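Local coordinates for deoxyribodipyrimidine photo-lyase (Oryza sativa Japonica Group, PDB 3UMV), which repairs ultraviolet-damaged DNA by using light to split cyclobutane pyrimidine dimers back into separate pyrimidines, with FAD as cofactor, at residues W43-Q48 with A75-P80; L113-P118 with D223-R228; G393-Y398 with R468-D473. All blocks are in the same frame, centred on the assembly; numbering follows the deposited sequence.

Contact 1: residues W43-Q48 with A75-P80; sequences WMLRDQ and ALFPRP. With URE (urea), chain M; EDO (1,2-ethanediol), chain H.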
loop_
_atom_site.group_PDB
_atom_site.type_symbol
_atom_site.label_atom_id
_atom_site.label_comp_id
_atom_site.label_asym_id
_atom_site.label_seq_id
_atom_site.Cartn_x
_atom_site.Cartn_y
_atom_site.Cartn_z
ATOM N N TRP A 43 -12.973 6.913 -11.003
ATOM C CA TRP A 43 -12.320 5.633 -11.205
ATOM C C TRP A 43 -11.519 5.319 -9.945
ATOM O O TRP A 43 -10.424 5.834 -9.746
ATOM C CB TRP A 43 -11.426 5.686 -12.455
ATOM C CG TRP A 43 -10.571 4.455 -12.659
ATOM C CD1 TRP A 43 -10.699 3.247 -12.028
ATOM C CD2 TRP A 43 -9.436 4.327 -13.536
ATOM N NE1 TRP A 43 -9.737 2.380 -12.471
ATOM C CE2 TRP A 43 -8.945 3.015 -13.392
ATOM C CE3 TRP A 43 -8.793 5.195 -14.432
ATOM C CZ2 TRP A 43 -7.827 2.543 -14.107
ATOM C CZ3 TRP A 43 -7.682 4.719 -15.150
ATOM C CH2 TRP A 43 -7.218 3.411 -14.980
ATOM N N MET A 44 -12.116 4.508 -9.075
ATOM C CA MET A 44 -11.490 4.077 -7.834
ATOM C C MET A 44 -10.474 2.982 -8.120
ATOM O O MET A 44 -10.798 2.002 -8.783
ATOM C CB MET A 44 -12.577 3.520 -6.917
ATOM C CG MET A 44 -12.074 3.013 -5.568
ATOM S SD MET A 44 -13.437 2.277 -4.643
ATOM C CE MET A 44 -14.240 3.718 -3.943
ATOM N N LEU A 45 -9.257 3.134 -7.612
ATOM C CA LEU A 45 -8.264 2.079 -7.730
ATOM C C LEU A 45 -7.504 1.871 -6.437
ATOM O O LEU A 45 -7.631 0.821 -5.813
ATOM C CB LEU A 45 -7.314 2.330 -8.905
ATOM C CG LEU A 45 -6.450 1.130 -9.297
ATOM C CD1 LEU A 45 -6.105 1.246 -10.779
ATOM C CD2 LEU A 45 -5.185 1.037 -8.431
ATOM N N ARG A 46 -6.725 2.867 -6.024
ATOM C CA ARG A 46 -5.934 2.710 -4.801
ATOM C C ARG A 46 -6.739 2.899 -3.527
ATOM O O ARG A 46 -6.435 2.279 -2.501
ATOM C CB ARG A 46 -4.730 3.647 -4.792
ATOM C CG ARG A 46 -3.673 3.249 -3.760
ATOM C CD ARG A 46 -2.550 4.246 -3.765
ATOM N NE ARG A 46 -1.419 3.824 -2.952
ATOM C CZ ARG A 46 -0.314 4.553 -2.836
ATOM N NH1 ARG A 46 -0.223 5.707 -3.492
ATOM N NH2 ARG A 46 0.697 4.132 -2.091
ATOM N N ASP A 47 -7.767 3.737 -3.573
ATOM C CA ASP A 47 -8.421 4.113 -2.324
ATOM C C ASP A 47 -9.834 3.554 -2.231
ATOM O O ASP A 47 -10.819 4.225 -2.546
ATOM C CB ASP A 47 -8.353 5.635 -2.151
ATOM C CG ASP A 47 -6.911 6.131 -2.045
ATOM O OD1 ASP A 47 -6.384 6.621 -3.059
ATOM O OD2 ASP A 47 -6.282 5.972 -0.965
ATOM N N GLN A 48 -9.902 2.298 -1.792
ATOM C CA GLN A 48 -11.121 1.510 -1.803
ATOM C C GLN A 48 -11.975 1.752 -0.562
ATOM O O GLN A 48 -12.131 0.870 0.302
ATOM C CB GLN A 48 -10.767 0.038 -1.986
ATOM C CG GLN A 48 -10.038 -0.197 -3.304
ATOM C CD GLN A 48 -9.177 -1.442 -3.302
ATOM O OE1 GLN A 48 -9.491 -2.434 -2.640
ATOM N NE2 GLN A 48 -8.087 -1.399 -4.057
ATOM N N ALA A 75 -12.087 -0.964 -11.673
ATOM C CA ALA A 75 -11.635 -1.984 -12.631
ATOM C C ALA A 75 -10.680 -2.970 -11.978
ATOM O O ALA A 75 -9.617 -2.582 -11.488
ATOM C CB ALA A 75 -10.968 -1.334 -13.842
ATOM N N LEU A 76 -11.063 -4.244 -11.955
ATOM C CA LEU A 76 -10.157 -5.301 -11.518
ATOM C C LEU A 76 -9.253 -5.709 -12.685
ATOM O O LEU A 76 -9.751 -6.058 -13.751
ATOM C CB LEU A 76 -10.954 -6.517 -11.045
ATOM C CG LEU A 76 -10.100 -7.626 -10.415
ATOM C CD1 LEU A 76 -9.517 -7.153 -9.067
ATOM C CD2 LEU A 76 -10.896 -8.914 -10.241
ATOM N N PHE A 77 -7.935 -5.657 -12.509
ATOM C CA PHE A 77 -7.053 -6.175 -13.557
ATOM C C PHE A 77 -7.277 -7.681 -13.653
ATOM O O PHE A 77 -7.280 -8.382 -12.647
ATOM C CB PHE A 77 -5.586 -5.883 -13.256
ATOM C CG PHE A 77 -5.218 -4.425 -13.347
ATOM C CD1 PHE A 77 -4.301 -3.985 -14.288
ATOM C CD2 PHE A 77 -5.783 -3.499 -12.493
ATOM C CE1 PHE A 77 -3.958 -2.641 -14.373
ATOM C CE2 PHE A 77 -5.451 -2.155 -12.581
ATOM C CZ PHE A 77 -4.535 -1.730 -13.521
ATOM N N PRO A 78 -7.474 -8.192 -14.870
ATOM C CA PRO A 78 -7.727 -9.628 -15.019
ATOM C C PRO A 78 -6.452 -10.474 -14.849
ATOM O O PRO A 78 -5.349 -9.926 -14.832
ATOM C CB PRO A 78 -8.243 -9.733 -16.462
ATOM C CG PRO A 78 -7.554 -8.610 -17.166
ATOM C CD PRO A 78 -7.538 -7.476 -16.152
ATOM N N ARG A 79 -6.620 -11.786 -14.717
ATOM C CA ARG A 79 -5.501 -12.725 -14.629
ATOM C C ARG A 79 -4.413 -12.329 -15.630
ATOM O O ARG A 79 -4.708 -12.067 -16.795
ATOM C CB ARG A 79 -6.017 -14.140 -14.907
ATOM C CG ARG A 79 -4.972 -15.240 -14.835
ATOM C CD ARG A 79 -5.564 -16.553 -15.332
ATOM N NE ARG A 79 -6.066 -16.407 -16.698
ATOM C CZ ARG A 79 -7.015 -17.166 -17.239
ATOM N NH1 ARG A 79 -7.403 -16.948 -18.492
ATOM N NH2 ARG A 79 -7.583 -18.137 -16.530
ATOM N N PRO A 80 -3.140 -12.294 -15.195
ATOM C CA PRO A 80 -2.557 -12.730 -13.921
ATOM C C PRO A 80 -2.716 -11.735 -12.764
ATOM O O PRO A 80 -2.086 -11.939 -11.724
ATOM C CB PRO A 80 -1.075 -12.869 -14.267
ATOM C CG PRO A 80 -0.860 -11.799 -15.276
ATOM C CD PRO A 80 -2.099 -11.825 -16.128
HETATM C C URE M . -6.888 -4.218 -9.114
HETATM O O URE M . -7.240 -3.073 -9.412
HETATM N N1 URE M . -7.074 -5.197 -9.960
HETATM N N2 URE M . -6.297 -4.472 -7.969
HETATM C C1 EDO H . -8.768 -13.434 -17.597
HETATM O O1 EDO H . -10.075 -13.157 -17.261
HETATM C C2 EDO H . -8.105 -12.666 -18.515
HETATM O O2 EDO H . -6.732 -12.733 -18.615
HETATM O O HOH W 1 -9.750 0.189 -10.574
#
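Trp43 and Ala75 meet across two neighbouring parallel strands, and a single water completes the join. NE1 of Trp43 lies 4.1 Å from CB of Ala75, an oblique approach. The water accepts from Trp43 NE1 and from Ala75 N (2.8 Å to the latter) and donates to Met44 O, also at 2.8 Å. Three polar groups of the two strand ends are thus satisfied by one molecule, although no direct hydrogen bond links residues 43-48 to 75-80. CG of Trp43 stands anti to the backbone N (chi1 173°), a setting that brings the end of the indole nearer to residues 75-80, with NE1 placed to give its hydrogen to the water.

Apolar contact comes from Leu45. Its CD1 comes to the rim of the Phe77 ring, in the ring plane, 3.9 Å from CE2, and the two side chains cross at about a right angle. Urea occupies the pocket alongside, near the same ring edge and 3.3 Å from CD1 of Leu76 at its N1. Within residues 43-48, Gln48 folds back: NE2 gives a straight bond (169°) to Leu45 O, 2.9 Å long, with Leu45 O close to the plane of the Gln48 amide.

The packed part ends at Phe77: Trp43, Leu45 and Ala75 are buried, whereas Pro78, Arg79 and the cis-linked Pro80 are exposed and do not touch residues 43-48. There an ethanediol donates from O2 to Arg79 O at 2.8 Å and lies over one guanidinium face, probably a crystallisation additive in a solvent-facing loop.

In the alpha/beta domain, strand 40-44 runs beside strand 70-75, with Met44 bonded to Ala73 through the backbone. Helix 141-157 packs on Trp43, Leu45 and Phe77, while helix 87-106 covers Met44 and Gln48.

Contact 2: residues L113-P118 with D223-R228; sequences LFTGGP and DALIAR. With URE (urea), chain N.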
loop_
_atom_site.group_PDB
_atom_site.type_symbol
_atom_site.label_atom_id
_atom_site.label_comp_id
_atom_site.label_asym_id
_atom_site.label_seq_id
_atom_site.Cartn_x
_atom_site.Cartn_y
_atom_site.Cartn_z
ATOM N N LEU A 113 -18.669 -2.201 -11.320
ATOM C CA LEU A 113 -17.569 -3.147 -11.193
ATOM C C LEU A 113 -17.219 -3.759 -12.542
ATOM O O LEU A 113 -18.066 -4.378 -13.187
ATOM C CB LEU A 113 -17.922 -4.259 -10.209
ATOM C CG LEU A 113 -16.767 -5.243 -10.014
ATOM C CD1 LEU A 113 -15.556 -4.527 -9.463
ATOM C CD2 LEU A 113 -17.175 -6.394 -9.100
ATOM N N PHE A 114 -15.966 -3.592 -12.958
ATOM C CA PHE A 114 -15.495 -4.119 -14.239
ATOM C C PHE A 114 -14.391 -5.155 -14.021
ATOM O O PHE A 114 -13.346 -4.846 -13.441
ATOM C CB PHE A 114 -14.972 -2.979 -15.116
ATOM C CG PHE A 114 -16.034 -1.988 -15.529
ATOM C CD1 PHE A 114 -15.954 -0.658 -15.144
ATOM C CD2 PHE A 114 -17.110 -2.388 -16.298
ATOM C CE1 PHE A 114 -16.925 0.257 -15.535
ATOM C CE2 PHE A 114 -18.091 -1.483 -16.686
ATOM C CZ PHE A 114 -18.003 -0.161 -16.302
ATOM N N THR A 115 -14.612 -6.387 -14.467
ATOM C CA THR A 115 -13.604 -7.423 -14.262
ATOM C C THR A 115 -12.758 -7.731 -15.506
ATOM O O THR A 115 -11.902 -8.618 -15.485
ATOM C CB THR A 115 -14.221 -8.708 -13.669
ATOM O OG1 THR A 115 -15.350 -9.114 -14.450
ATOM C CG2 THR A 115 -14.680 -8.441 -12.244
ATOM N N GLY A 116 -12.980 -6.974 -16.574
ATOM C CA GLY A 116 -12.245 -7.170 -17.812
ATOM C C GLY A 116 -10.962 -6.362 -17.898
ATOM O O GLY A 116 -10.070 -6.693 -18.675
ATOM N N GLY A 117 -10.859 -5.306 -17.099
ATOM C CA GLY A 117 -9.659 -4.489 -17.083
ATOM C C GLY A 117 -9.983 -3.016 -17.224
ATOM O O GLY A 117 -11.144 -2.655 -17.436
ATOM N N PRO A 118 -8.960 -2.158 -17.097
ATOM C CA PRO A 118 -9.122 -0.701 -17.165
ATOM C C PRO A 118 -9.700 -0.168 -18.488
ATOM O O PRO A 118 -10.236 0.933 -18.479
ATOM C CB PRO A 118 -7.699 -0.168 -16.938
ATOM C CG PRO A 118 -6.790 -1.343 -17.140
ATOM C CD PRO A 118 -7.585 -2.543 -16.743
ATOM N N ASP A 223 -20.359 -13.890 -4.499
ATOM C CA ASP A 223 -19.905 -15.244 -4.196
ATOM C C ASP A 223 -19.324 -15.955 -5.437
ATOM O O ASP A 223 -18.255 -16.571 -5.358
ATOM C CB ASP A 223 -21.016 -16.063 -3.528
ATOM C CG ASP A 223 -21.303 -15.600 -2.099
ATOM O OD1 ASP A 223 -20.354 -15.198 -1.392
ATOM O OD2 ASP A 223 -22.474 -15.633 -1.675
ATOM N N ALA A 224 -19.993 -15.827 -6.580
ATOM C CA ALA A 224 -19.500 -16.447 -7.813
ATOM C C ALA A 224 -18.210 -15.798 -8.269
ATOM O O ALA A 224 -17.271 -16.481 -8.653
ATOM C CB ALA A 224 -20.516 -16.355 -8.900
ATOM N N LEU A 225 -18.186 -14.471 -8.253
ATOM C CA LEU A 225 -16.990 -13.711 -8.658
ATOM C C LEU A 225 -15.774 -14.023 -7.798
ATOM O O LEU A 225 -14.688 -14.304 -8.309
ATOM C CB LEU A 225 -17.281 -12.215 -8.641
ATOM C CG LEU A 225 -16.056 -11.334 -8.860
ATOM C CD1 LEU A 225 -15.533 -11.512 -10.280
ATOM C CD2 LEU A 225 -16.380 -9.878 -8.571
ATOM N N ILE A 226 -15.946 -13.975 -6.485
ATOM C CA ILE A 226 -14.835 -14.286 -5.587
ATOM C C ILE A 226 -14.298 -15.700 -5.821
ATOM O O ILE A 226 -13.091 -15.902 -5.916
ATOM C CB ILE A 226 -15.235 -14.100 -4.125
ATOM C CG1 ILE A 226 -15.440 -12.610 -3.851
ATOM C CG2 ILE A 226 -14.151 -14.675 -3.196
ATOM C CD1 ILE A 226 -16.164 -12.304 -2.585
ATOM N N ALA A 227 -15.191 -16.678 -5.937
ATOM C CA ALA A 227 -14.751 -18.051 -6.181
ATOM C C ALA A 227 -13.982 -18.149 -7.495
ATOM O O ALA A 227 -12.948 -18.809 -7.569
ATOM C CB ALA A 227 -15.924 -19.014 -6.170
ATOM N N ARG A 228 -14.476 -17.481 -8.529
ATOM C CA ARG A 228 -13.854 -17.554 -9.849
ATOM C C ARG A 228 -12.465 -16.944 -9.845
ATOM O O ARG A 228 -11.487 -17.589 -10.229
ATOM C CB ARG A 228 -14.699 -16.848 -10.912
ATOM C CG ARG A 228 -14.056 -16.909 -12.289
ATOM C CD ARG A 228 -14.868 -16.203 -13.353
ATOM N NE ARG A 228 -14.989 -14.767 -13.112
ATOM C CZ ARG A 228 -14.041 -13.874 -13.383
ATOM N NH1 ARG A 228 -14.247 -12.583 -13.132
ATOM N NH2 ARG A 228 -12.881 -14.266 -13.893
HETATM C C URE N . -21.144 -2.808 -15.477
HETATM O O URE N . -21.658 -2.544 -14.403
HETATM N N1 URE N . -20.105 -3.600 -15.522
HETATM N N2 URE N . -21.626 -2.291 -16.580
HETATM O O HOH W 2 -11.409 -11.340 -14.002
#
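Leu113 and Leu225 reach toward each other tip to tip, CD2 to CD2 at 3.6 Å, where the outermost strand of the Rossmann-like alpha/beta sheet, 111-114, faces helix 222-231. Leu225 divides its two methyl groups between two partners: while CD2 takes Leu113, CD1 meets CG2 of Thr115 at 3.7 Å, again end to end. Its CG is anti to the backbone N (chi1 172°), and the fork thereby faces the strand end with one prong for each partner. The polar branch of Thr115 is turned otherwise: OG1 sits between the backbone N and the carbonyl carbon, and the Arg228 side chain crosses that of Thr115 obliquely, its NH1 at 3.9 Å from OG1, a van der Waals approach. The arginine's stronger mate is Glu232, which forms a salt bridge with NH2.

Phe114 points from the strand to helix 120-127, where it packs on Ile121 and Leu124, and takes no part in the leucine packing. A urea lies obliquely at this ring, its N1 at 3.1 Å from CE2, and the same N1 donates to Leu113 O at 3.2 Å. An alanine in place of Phe114 is likely to open a gap against Ile121 and Leu124 and to deprive the urea of its aromatic neighbour.

Leu94 of helix 87-106 and the loop residue Val220 also cover Leu225, so the apolar part is buried while Arg228 stays exposed. At that outer margin a water joins the segments, donating to Thr115 O at 3.1 Å and accepting from NH1 of Arg228 at 3.2 Å, in the plane of the guanidinium and at its edge.

Contact 3: residues G393-Y398 with R468-D473; sequences GFMRMY and RKFDVD. With FAD (flavin-adenine dinucleotide), chain I.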
loop_
_atom_site.group_PDB
_atom_site.type_symbol
_atom_site.label_atom_id
_atom_site.label_comp_id
_atom_site.label_asym_id
_atom_site.label_seq_id
_atom_site.Cartn_x
_atom_site.Cartn_y
_atom_site.Cartn_z
ATOM N N GLY A 393 7.384 -6.169 11.537
ATOM C CA GLY A 393 8.139 -5.107 10.890
ATOM C C GLY A 393 9.632 -5.139 11.156
ATOM O O GLY A 393 10.447 -4.888 10.257
ATOM N N PHE A 394 10.014 -5.438 12.390
ATOM C CA PHE A 394 11.434 -5.517 12.691
ATOM C C PHE A 394 12.039 -6.723 11.955
ATOM O O PHE A 394 13.119 -6.632 11.384
ATOM C CB PHE A 394 11.697 -5.623 14.192
ATOM C CG PHE A 394 13.157 -5.638 14.527
ATOM C CD1 PHE A 394 13.839 -4.451 14.752
ATOM C CD2 PHE A 394 13.861 -6.829 14.567
ATOM C CE1 PHE A 394 15.188 -4.458 15.048
ATOM C CE2 PHE A 394 15.214 -6.839 14.859
ATOM C CZ PHE A 394 15.873 -5.652 15.099
ATOM N N MET A 395 11.323 -7.842 11.958
ATOM C CA MET A 395 11.826 -9.045 11.282
ATOM C C MET A 395 11.954 -8.864 9.749
ATOM O O MET A 395 12.793 -9.515 9.140
ATOM C CB MET A 395 11.003 -10.303 11.619
ATOM C CG MET A 395 11.214 -10.843 13.049
ATOM S SD MET A 395 12.924 -10.809 13.615
ATOM C CE MET A 395 13.698 -11.877 12.409
ATOM N N ARG A 396 11.154 -7.987 9.131
ATOM C CA ARG A 396 11.293 -7.744 7.682
ATOM C C ARG A 396 12.688 -7.244 7.295
ATOM O O ARG A 396 13.241 -7.653 6.249
ATOM C CB ARG A 396 10.210 -6.789 7.158
ATOM C CG ARG A 396 8.814 -7.353 7.266
ATOM C CD ARG A 396 7.818 -6.542 6.444
ATOM N NE ARG A 396 6.464 -6.697 6.968
ATOM C CZ ARG A 396 5.363 -6.523 6.251
ATOM N NH1 ARG A 396 5.456 -6.228 4.965
ATOM N NH2 ARG A 396 4.166 -6.667 6.815
ATOM N N MET A 397 13.272 -6.395 8.146
ATOM C CA MET A 397 14.627 -5.887 7.913
ATOM C C MET A 397 15.659 -7.023 7.975
ATOM O O MET A 397 16.485 -7.170 7.074
ATOM C CB MET A 397 14.981 -4.798 8.931
ATOM C CG MET A 397 14.085 -3.588 8.847
ATOM S SD MET A 397 14.547 -2.297 10.038
ATOM C CE MET A 397 13.724 -2.897 11.490
ATOM N N TYR A 398 15.603 -7.822 9.041
ATOM C CA TYR A 398 16.484 -8.972 9.213
ATOM C C TYR A 398 16.330 -9.951 8.045
ATOM O O TYR A 398 17.306 -10.357 7.423
ATOM C CB TYR A 398 16.149 -9.676 10.528
ATOM C CG TYR A 398 17.016 -10.873 10.835
ATOM C CD1 TYR A 398 16.625 -12.161 10.481
ATOM C CD2 TYR A 398 18.237 -10.710 11.476
ATOM C CE1 TYR A 398 17.437 -13.266 10.782
ATOM C CE2 TYR A 398 19.044 -11.790 11.769
ATOM C CZ TYR A 398 18.652 -13.056 11.415
ATOM O OH TYR A 398 19.483 -14.111 11.719
ATOM N N ARG A 468 20.297 -10.086 21.567
ATOM C CA ARG A 468 20.510 -9.055 22.574
ATOM C C ARG A 468 19.248 -8.233 22.808
ATOM O O ARG A 468 18.986 -7.793 23.928
ATOM C CB ARG A 468 21.660 -8.131 22.168
ATOM C CG ARG A 468 23.021 -8.801 22.135
ATOM C CD ARG A 468 24.121 -7.773 21.919
ATOM N NE ARG A 468 23.886 -6.960 20.728
ATOM C CZ ARG A 468 24.473 -7.165 19.552
ATOM N NH1 ARG A 468 25.343 -8.157 19.406
ATOM N NH2 ARG A 468 24.195 -6.374 18.522
ATOM N N LYS A 469 18.462 -8.039 21.750
ATOM C CA LYS A 469 17.339 -7.108 21.797
ATOM C C LYS A 469 16.036 -7.730 22.302
ATOM O O LYS A 469 15.268 -7.072 22.998
ATOM C CB LYS A 469 17.120 -6.464 20.421
ATOM C CG LYS A 469 18.374 -5.825 19.829
ATOM C CD LYS A 469 18.091 -5.096 18.520
ATOM C CE LYS A 469 17.360 -3.780 18.767
ATOM N NZ LYS A 469 17.010 -3.072 17.501
ATOM N N PHE A 470 15.784 -8.989 21.947
ATOM C CA PHE A 470 14.542 -9.652 22.341
ATOM C C PHE A 470 14.696 -11.163 22.443
ATOM O O PHE A 470 15.708 -11.722 22.015
ATOM C CB PHE A 470 13.401 -9.307 21.374
ATOM C CG PHE A 470 13.627 -9.791 19.954
ATOM C CD1 PHE A 470 13.124 -11.011 19.539
ATOM C CD2 PHE A 470 14.330 -9.019 19.044
ATOM C CE1 PHE A 470 13.333 -11.460 18.226
ATOM C CE2 PHE A 470 14.532 -9.456 17.736
ATOM C CZ PHE A 470 14.033 -10.676 17.332
ATOM N N ASP A 471 13.672 -11.811 22.991
ATOM C CA ASP A 471 13.675 -13.260 23.205
ATOM C C ASP A 471 13.435 -13.996 21.886
ATOM O O ASP A 471 12.292 -14.312 21.545
ATOM C CB ASP A 471 12.585 -13.619 24.230
ATOM C CG ASP A 471 12.643 -15.070 24.699
ATOM O OD1 ASP A 471 13.314 -15.911 24.067
ATOM O OD2 ASP A 471 11.987 -15.375 25.716
ATOM N N VAL A 472 14.520 -14.254 21.152
ATOM C CA VAL A 472 14.483 -14.950 19.861
ATOM C C VAL A 472 13.773 -16.308 19.919
ATOM O O VAL A 472 13.026 -16.659 19.009
ATOM C CB VAL A 472 15.913 -15.162 19.306
ATOM C CG1 VAL A 472 15.880 -16.058 18.073
ATOM C CG2 VAL A 472 16.554 -13.826 18.972
ATOM N N ASP A 473 13.998 -17.067 20.991
ATOM C CA ASP A 473 13.386 -18.385 21.103
ATOM C C ASP A 473 11.871 -18.299 21.259
ATOM O O ASP A 473 11.136 -19.158 20.759
ATOM C CB ASP A 473 14.006 -19.175 22.263
ATOM C CG ASP A 473 15.472 -19.496 22.027
ATOM O OD1 ASP A 473 15.917 -19.440 20.856
ATOM O OD2 ASP A 473 16.175 -19.809 23.008
HETATM P PA FAD I . 3.122 -0.096 12.381
HETATM O O1A FAD I . 4.431 -0.145 13.108
HETATM O O2A FAD I . 1.913 -0.041 13.273
HETATM O O5B FAD I . 3.157 1.149 11.377
HETATM C C5B FAD I . 1.996 1.883 11.053
HETATM C C4B FAD I . 2.040 2.303 9.580
HETATM O O4B FAD I . 3.189 3.082 9.283
HETATM C C3B FAD I . 2.140 1.107 8.654
HETATM O O3B FAD I . 0.877 0.537 8.406
HETATM C C2B FAD I . 2.710 1.741 7.420
HETATM O O2B FAD I . 1.697 2.466 6.749
HETATM C C1B FAD I . 3.670 2.748 7.999
HETATM N N9A FAD I . 5.030 2.190 8.088
HETATM C C8A FAD I . 5.613 1.564 9.157
HETATM N N7A FAD I . 6.873 1.225 8.798
HETATM C C5A FAD I . 7.090 1.615 7.510
HETATM C C6A FAD I . 8.177 1.535 6.631
HETATM N N6A FAD I . 9.364 1.067 7.015
HETATM N N1A FAD I . 8.067 2.049 5.357
HETATM C C2A FAD I . 6.896 2.648 4.957
HETATM N N3A FAD I . 5.825 2.722 5.820
HETATM C C4A FAD I . 5.931 2.227 7.073
HETATM N N1 FAD I . 5.077 -2.129 4.244
HETATM C C2 FAD I . 3.932 -2.302 3.524
HETATM O O2 FAD I . 2.982 -1.560 3.775
HETATM N N3 FAD I . 3.863 -3.265 2.532
HETATM C C4 FAD I . 4.950 -4.079 2.266
HETATM O O4 FAD I . 4.883 -4.941 1.384
HETATM C C4X FAD I . 6.116 -3.886 2.997
HETATM N N5 FAD I . 7.226 -4.671 2.792
HETATM C C5X FAD I . 8.383 -4.452 3.514
HETATM C C6 FAD I . 9.519 -5.236 3.274
HETATM C C7 FAD I . 10.689 -5.020 4.007
HETATM C C7M FAD I . 11.901 -5.867 3.719
HETATM C C8 FAD I . 10.709 -4.023 4.987
HETATM C C8M FAD I . 11.932 -3.747 5.809
HETATM C C9 FAD I . 9.575 -3.264 5.223
HETATM C C9A FAD I . 8.421 -3.474 4.491
HETATM N N10 FAD I . 7.296 -2.714 4.737
HETATM C C10 FAD I . 6.166 -2.923 3.983
HETATM C "C1'" FAD I . 7.276 -1.625 5.801
HETATM C "C2'" FAD I . 6.813 -2.117 7.209
HETATM O "O2'" FAD I . 7.461 -3.313 7.659
HETATM C "C3'" FAD I . 5.294 -2.337 7.327
HETATM O "O3'" FAD I . 4.624 -1.200 6.850
HETATM C "C4'" FAD I . 4.829 -2.604 8.761
HETATM O "O4'" FAD I . 5.483 -3.751 9.270
HETATM C "C5'" FAD I . 3.312 -2.785 8.743
HETATM O "O5'" FAD I . 2.762 -3.292 9.935
HETATM P P FAD I . 1.872 -2.327 10.859
HETATM O O1P FAD I . 0.794 -1.643 10.041
HETATM O O2P FAD I . 1.315 -3.120 12.012
HETATM O O3P FAD I . 3.062 -1.352 11.346
#
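Phe394 and Phe470 have CA atoms 10.9 Å apart, and Met395 and Val472 10.7 Å, so residues 393-398 of helix 393-405 and the turn joining helices 463-469 and 472-489 meet through long side chains alone. Phe394 leaves its helix with CG anti to the backbone N (chi1 -177°), which aims the ring at the turn. Its CE2 comes to the edge of the Phe470 ring, near that ring's plane, with CE2 of Phe470 at 3.9 Å. Met395, bent at chi2 and chi3, brings SD to 3.9 Å from CZ of the same ring, a Met-aromatic contact in which SD sits obliquely to the ring, 68° off its normal. At the exposed margin Lys469 comes at a slant to Phe394, NZ 3.4 Å from CE1.

Arg396 of the same helix turns instead to the flavin: NH1 is 3.1 Å from FAD C4X, and NH2 makes a salt bridge with Asp427. Met397 CG also touches the cofactor's C8M methyl.

With no hydrogen bond across it, the contact rests on dispersion and shape, plus one ammonium close to an aromatic ring, whereas Arg396 on the same helix makes polar bonds beside FAD, to Asp427 and to Met391 O.

Contacts 1, 2 and 3 follow one another in series along the chain. The first two are neighbours, their centres about 10 Å apart, and share the six-stranded sheet: strand 70-75 lies between 40-44 and the outermost 111-114. They also touch, Leu76 N lying 2.8 Å from Phe114 O, probably hydrogen-bonded, and Ala75 and Pro78 packing on Gly116 and Gly117. Contact 3 belongs to the all-helical region that holds FAD, on the opposite side of the chain's centre, with its centre about 35 Å from contact 1 and 39 Å from contact 2. The set thus samples both halves of the photolyase architecture, the alpha/beta domain and the flavin-binding helices.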